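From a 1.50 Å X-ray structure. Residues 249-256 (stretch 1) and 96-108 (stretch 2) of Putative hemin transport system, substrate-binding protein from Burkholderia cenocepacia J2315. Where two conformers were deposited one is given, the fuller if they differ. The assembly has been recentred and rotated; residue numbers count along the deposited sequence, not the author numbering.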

# COMPACT_ATOMS: atom_id res chain seq x y z
N LEU A 249 2.76 0.91 -1.70
CA LEU A 249 2.05 1.63 -0.62
C LEU A 249 1.21 0.73 0.28
O LEU A 249 0.67 1.23 1.27
CB LEU A 249 1.14 2.69 -1.21
CG LEU A 249 1.80 3.78 -2.07
CD1 LEU A 249 0.74 4.57 -2.82
CD2 LEU A 249 2.73 4.65 -1.23
N GLY A 250 1.06 -0.55 -0.07
CA GLY A 250 0.06 -1.38 0.58
C GLY A 250 0.29 -1.73 2.03
O GLY A 250 -0.71 -2.01 2.74
N PHE A 251 1.55 -1.75 2.48
CA PHE A 251 1.84 -2.19 3.86
C PHE A 251 1.28 -3.58 4.13
O PHE A 251 0.43 -3.77 5.00
CB PHE A 251 1.39 -1.10 4.88
CG PHE A 251 2.44 -0.11 5.09
CD1 PHE A 251 2.55 0.97 4.24
CD2 PHE A 251 3.44 -0.33 6.01
CE1 PHE A 251 3.57 1.87 4.36
CE2 PHE A 251 4.52 0.55 6.11
CZ PHE A 251 4.59 1.63 5.28
N GLY A 252 1.74 -4.54 3.34
CA GLY A 252 1.41 -5.92 3.51
C GLY A 252 2.61 -6.86 3.61
O GLY A 252 3.73 -6.42 3.91
N PRO A 253 2.40 -8.15 3.36
CA PRO A 253 3.46 -9.11 3.61
C PRO A 253 4.68 -8.95 2.72
O PRO A 253 5.68 -9.59 2.93
CB PRO A 253 2.79 -10.48 3.47
CG PRO A 253 1.58 -10.19 2.66
CD PRO A 253 1.14 -8.81 2.97
N ARG A 254 4.56 -8.15 1.66
CA ARG A 254 5.73 -7.86 0.80
C ARG A 254 6.50 -6.64 1.20
O ARG A 254 7.40 -6.20 0.49
CB ARG A 254 5.30 -7.72 -0.68
CG ARG A 254 4.74 -8.98 -1.32
CD ARG A 254 4.41 -8.81 -2.81
NE ARG A 254 3.30 -7.89 -3.01
CZ ARG A 254 3.01 -7.27 -4.18
NH1 ARG A 254 3.82 -7.38 -5.23
NH2 ARG A 254 1.94 -6.50 -4.27
N LEU A 255 6.20 -6.11 2.39
CA LEU A 255 6.87 -4.88 2.82
C LEU A 255 8.42 -4.98 2.69
O LEU A 255 9.04 -4.06 2.21
CB LEU A 255 6.47 -4.50 4.25
CG LEU A 255 7.08 -3.18 4.73
CD1 LEU A 255 6.54 -1.95 4.05
CD2 LEU A 255 6.88 -3.05 6.22
N PRO A 256 9.04 -6.06 3.14
CA PRO A 256 10.51 -6.14 3.06
C PRO A 256 11.01 -6.04 1.63
O PRO A 256 11.96 -5.28 1.37
CB PRO A 256 10.82 -7.48 3.69
CG PRO A 256 9.66 -7.71 4.63
CD PRO A 256 8.47 -7.24 3.83
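Stretch 2 (96-108) DERHDVESVRAKI

Stretch 2 approaches stretch 1 as a loop that runs into a helix. Residues Asp-96 to Asp-100 are extended or irregular, with His-99 in a left-handed conformation (phi 54°, psi 46°), and the helix runs from Val-101 through Ile-108 and beyond. Stretch 1 is mostly turn: Phe-251 is the first residue to leave a helix, with positive phi (56°), a type I turn spans Gly-252 to Leu-255, and a new helix starts at Leu-255. With so little helix in stretch 1, the contact is best described by its register. The backbones come nearest at Gly-252 and Val-104, whose CA atoms are 5.6 Å apart; from there Phe-251 reaches back to the loop before the helix, while Leu-255 lies against its first turn. The two stretches bury 402 Å² between them, and Phe-251 supplies the largest share.

The aromatic contacts center on Phe-251, which points toward stretch 2 with chi1 at -87°. His-99 CA sits over one face of its ring, 3.8 Å from the centroid and only 9° off the normal, a CH-pi contact made by backbone rather than side chain. The imidazole adds an offset edge-to-face pair, its edge toward the phenylalanine face, with centroids 5.7 Å apart and planes at 62°. The ring also packs closely on the loop main chain, with Phe-251 CE2 3.4 Å from His-99 C.

Apolar packing continues along the helix. Val-104 CG2 lies at the edge of the Phe-251 ring, 3.8 Å from Phe-251 CD2, and also meets Leu-255 CD2 at 4.0 Å. Leu-255 CD2 touches Val-101 CB at 4.0 Å as well, so one leucine methyl bridges two valines a turn apart. Val-104 CG1 presses on the turn backbone, 3.3 Å from Gly-252 O. That carbonyl also accepts from Leu-255 N at 2.9 Å, closing the turn. A side chain on Gly-252 would point away from stretch 2; an ideal CB would clash with Pro-253 CD, 2.6 Å away, within its own stretch.

Polar bonding across the contact comes down to one hydrogen bond: Lys-107 NZ donates to Phe-251 O at 2.8 Å. The lysine is nearly extended beyond chi1 (m, then t, t, t), and its ammonium also makes a salt bridge to Glu-97, with Lys-107 NZ 2.7 Å from Glu-97 OE1. The buried charge is thus paired within stretch 2 while serving the carbonyl of stretch 1. Glu-97 OE2 in turn accepts from His-99 N at 2.9 Å, which ties the carboxylate to the loop residue that covers the phenylalanine ring.

The helix start has its own support. Asp-100 is the N-cap, its OD1 accepting from Ser-103 N at 2.9 Å, and Arg-98 N donates to Ser-103 OG at 3.2 Å. The design reading is economical: one aromatic ring against a shaped loop, small branched side chains along the helix, and a single lysine satisfying the carbonyl of Phe-251, just before the turn.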

# COMPACT_ATOMS: atom_id res chain seq x y z
N ASP A 96 -6.32 -2.01 11.80
CA ASP A 96 -5.80 -0.64 11.81
C ASP A 96 -4.72 -0.53 10.75
O ASP A 96 -4.25 -1.53 10.22
CB ASP A 96 -5.24 -0.23 13.16
CG ASP A 96 -6.27 -0.25 14.25
OD1 ASP A 96 -7.31 0.47 14.16
OD2 ASP A 96 -6.02 -0.99 15.23
N GLU A 97 -4.37 0.70 10.44
CA GLU A 97 -3.32 1.04 9.52
C GLU A 97 -2.51 2.18 10.15
O GLU A 97 -3.04 3.30 10.35
CB GLU A 97 -3.86 1.50 8.18
CG GLU A 97 -2.72 1.88 7.27
CD GLU A 97 -1.79 0.71 7.01
OE1 GLU A 97 -2.19 -0.12 6.15
OE2 GLU A 97 -0.68 0.62 7.59
N ARG A 98 -1.26 1.89 10.49
CA ARG A 98 -0.38 2.89 11.03
C ARG A 98 0.86 3.17 10.18
O ARG A 98 1.76 3.94 10.55
CB ARG A 98 0.02 2.45 12.39
CG ARG A 98 -1.20 1.95 13.17
CD ARG A 98 -1.02 2.20 14.59
NE ARG A 98 -2.17 1.77 15.41
CZ ARG A 98 -2.96 2.58 16.09
NH1 ARG A 98 -2.79 3.89 16.11
NH2 ARG A 98 -3.91 2.04 16.82
N HIS A 99 0.90 2.55 9.02
CA HIS A 99 2.04 2.77 8.09
C HIS A 99 3.39 2.51 8.70
O HIS A 99 4.32 3.29 8.55
CB HIS A 99 2.02 4.18 7.52
CG HIS A 99 0.75 4.51 6.82
ND1 HIS A 99 0.04 5.66 7.08
CD2 HIS A 99 0.06 3.83 5.88
CE1 HIS A 99 -1.05 5.66 6.34
NE2 HIS A 99 -1.06 4.57 5.60
N ASP A 100 3.50 1.40 9.40
CA ASP A 100 4.76 0.94 9.89
C ASP A 100 4.81 -0.59 9.90
O ASP A 100 3.82 -1.30 9.65
CB ASP A 100 5.11 1.61 11.25
CG ASP A 100 4.24 1.20 12.44
OD1 ASP A 100 3.52 0.19 12.39
OD2 ASP A 100 4.30 1.97 13.43
N VAL A 101 6.01 -1.11 10.13
CA VAL A 101 6.21 -2.53 10.09
C VAL A 101 5.40 -3.22 11.18
O VAL A 101 4.81 -4.27 10.93
CB VAL A 101 7.70 -2.99 10.11
CG1 VAL A 101 8.34 -2.55 11.38
CG2 VAL A 101 7.83 -4.50 9.91
N GLU A 102 5.27 -2.61 12.36
CA GLU A 102 4.47 -3.30 13.38
C GLU A 102 3.02 -3.47 12.95
O GLU A 102 2.37 -4.48 13.29
CB GLU A 102 4.52 -2.57 14.71
CG GLU A 102 3.96 -3.42 15.84
CD GLU A 102 4.88 -4.61 16.03
OE1 GLU A 102 6.05 -4.41 16.43
OE2 GLU A 102 4.44 -5.70 15.66
N SER A 103 2.48 -2.48 12.26
CA SER A 103 1.12 -2.52 11.79
C SER A 103 0.94 -3.71 10.78
O SER A 103 -0.10 -4.36 10.77
CB SER A 103 0.81 -1.16 11.13
OG SER A 103 -0.51 -1.17 10.66
N VAL A 104 1.98 -4.04 10.00
CA VAL A 104 1.88 -5.14 9.06
C VAL A 104 1.89 -6.44 9.87
O VAL A 104 1.14 -7.37 9.57
CB VAL A 104 3.05 -5.20 8.07
CG1 VAL A 104 2.96 -6.40 7.15
CG2 VAL A 104 3.16 -3.89 7.34
N ARG A 105 2.79 -6.49 10.86
CA ARG A 105 2.85 -7.69 11.72
C ARG A 105 1.51 -7.95 12.40
O ARG A 105 1.08 -9.13 12.53
CB ARG A 105 3.95 -7.53 12.76
CG ARG A 105 5.30 -7.40 12.08
CD ARG A 105 6.36 -7.12 13.06
NE ARG A 105 6.80 -8.36 13.66
CZ ARG A 105 6.78 -8.67 14.95
NH1 ARG A 105 6.21 -7.86 15.88
NH2 ARG A 105 7.34 -9.85 15.32
N ALA A 106 0.78 -6.90 12.77
CA ALA A 106 -0.54 -7.04 13.36
C ALA A 106 -1.58 -7.54 12.35
O ALA A 106 -2.49 -8.25 12.70
CB ALA A 106 -0.99 -5.73 14.00
N LYS A 107 -1.43 -7.17 11.09
CA LYS A 107 -2.28 -7.71 10.05
C LYS A 107 -2.02 -9.23 9.92
O LYS A 107 -2.92 -10.03 9.78
CB LYS A 107 -2.04 -7.02 8.70
CG LYS A 107 -2.49 -5.57 8.62
CD LYS A 107 -2.16 -4.92 7.28
CE LYS A 107 -2.15 -3.39 7.35
NZ LYS A 107 -1.95 -2.78 5.99
N ILE A 108 -0.74 -9.61 9.95
CA ILE A 108 -0.43 -11.05 9.83
C ILE A 108 -1.08 -11.84 10.97
O ILE A 108 -1.79 -12.81 10.73
CB ILE A 108 1.10 -11.30 9.78
CG1 ILE A 108 1.66 -10.71 8.46
CG2 ILE A 108 1.46 -12.78 9.87
CD1 ILE A 108 3.17 -10.62 8.41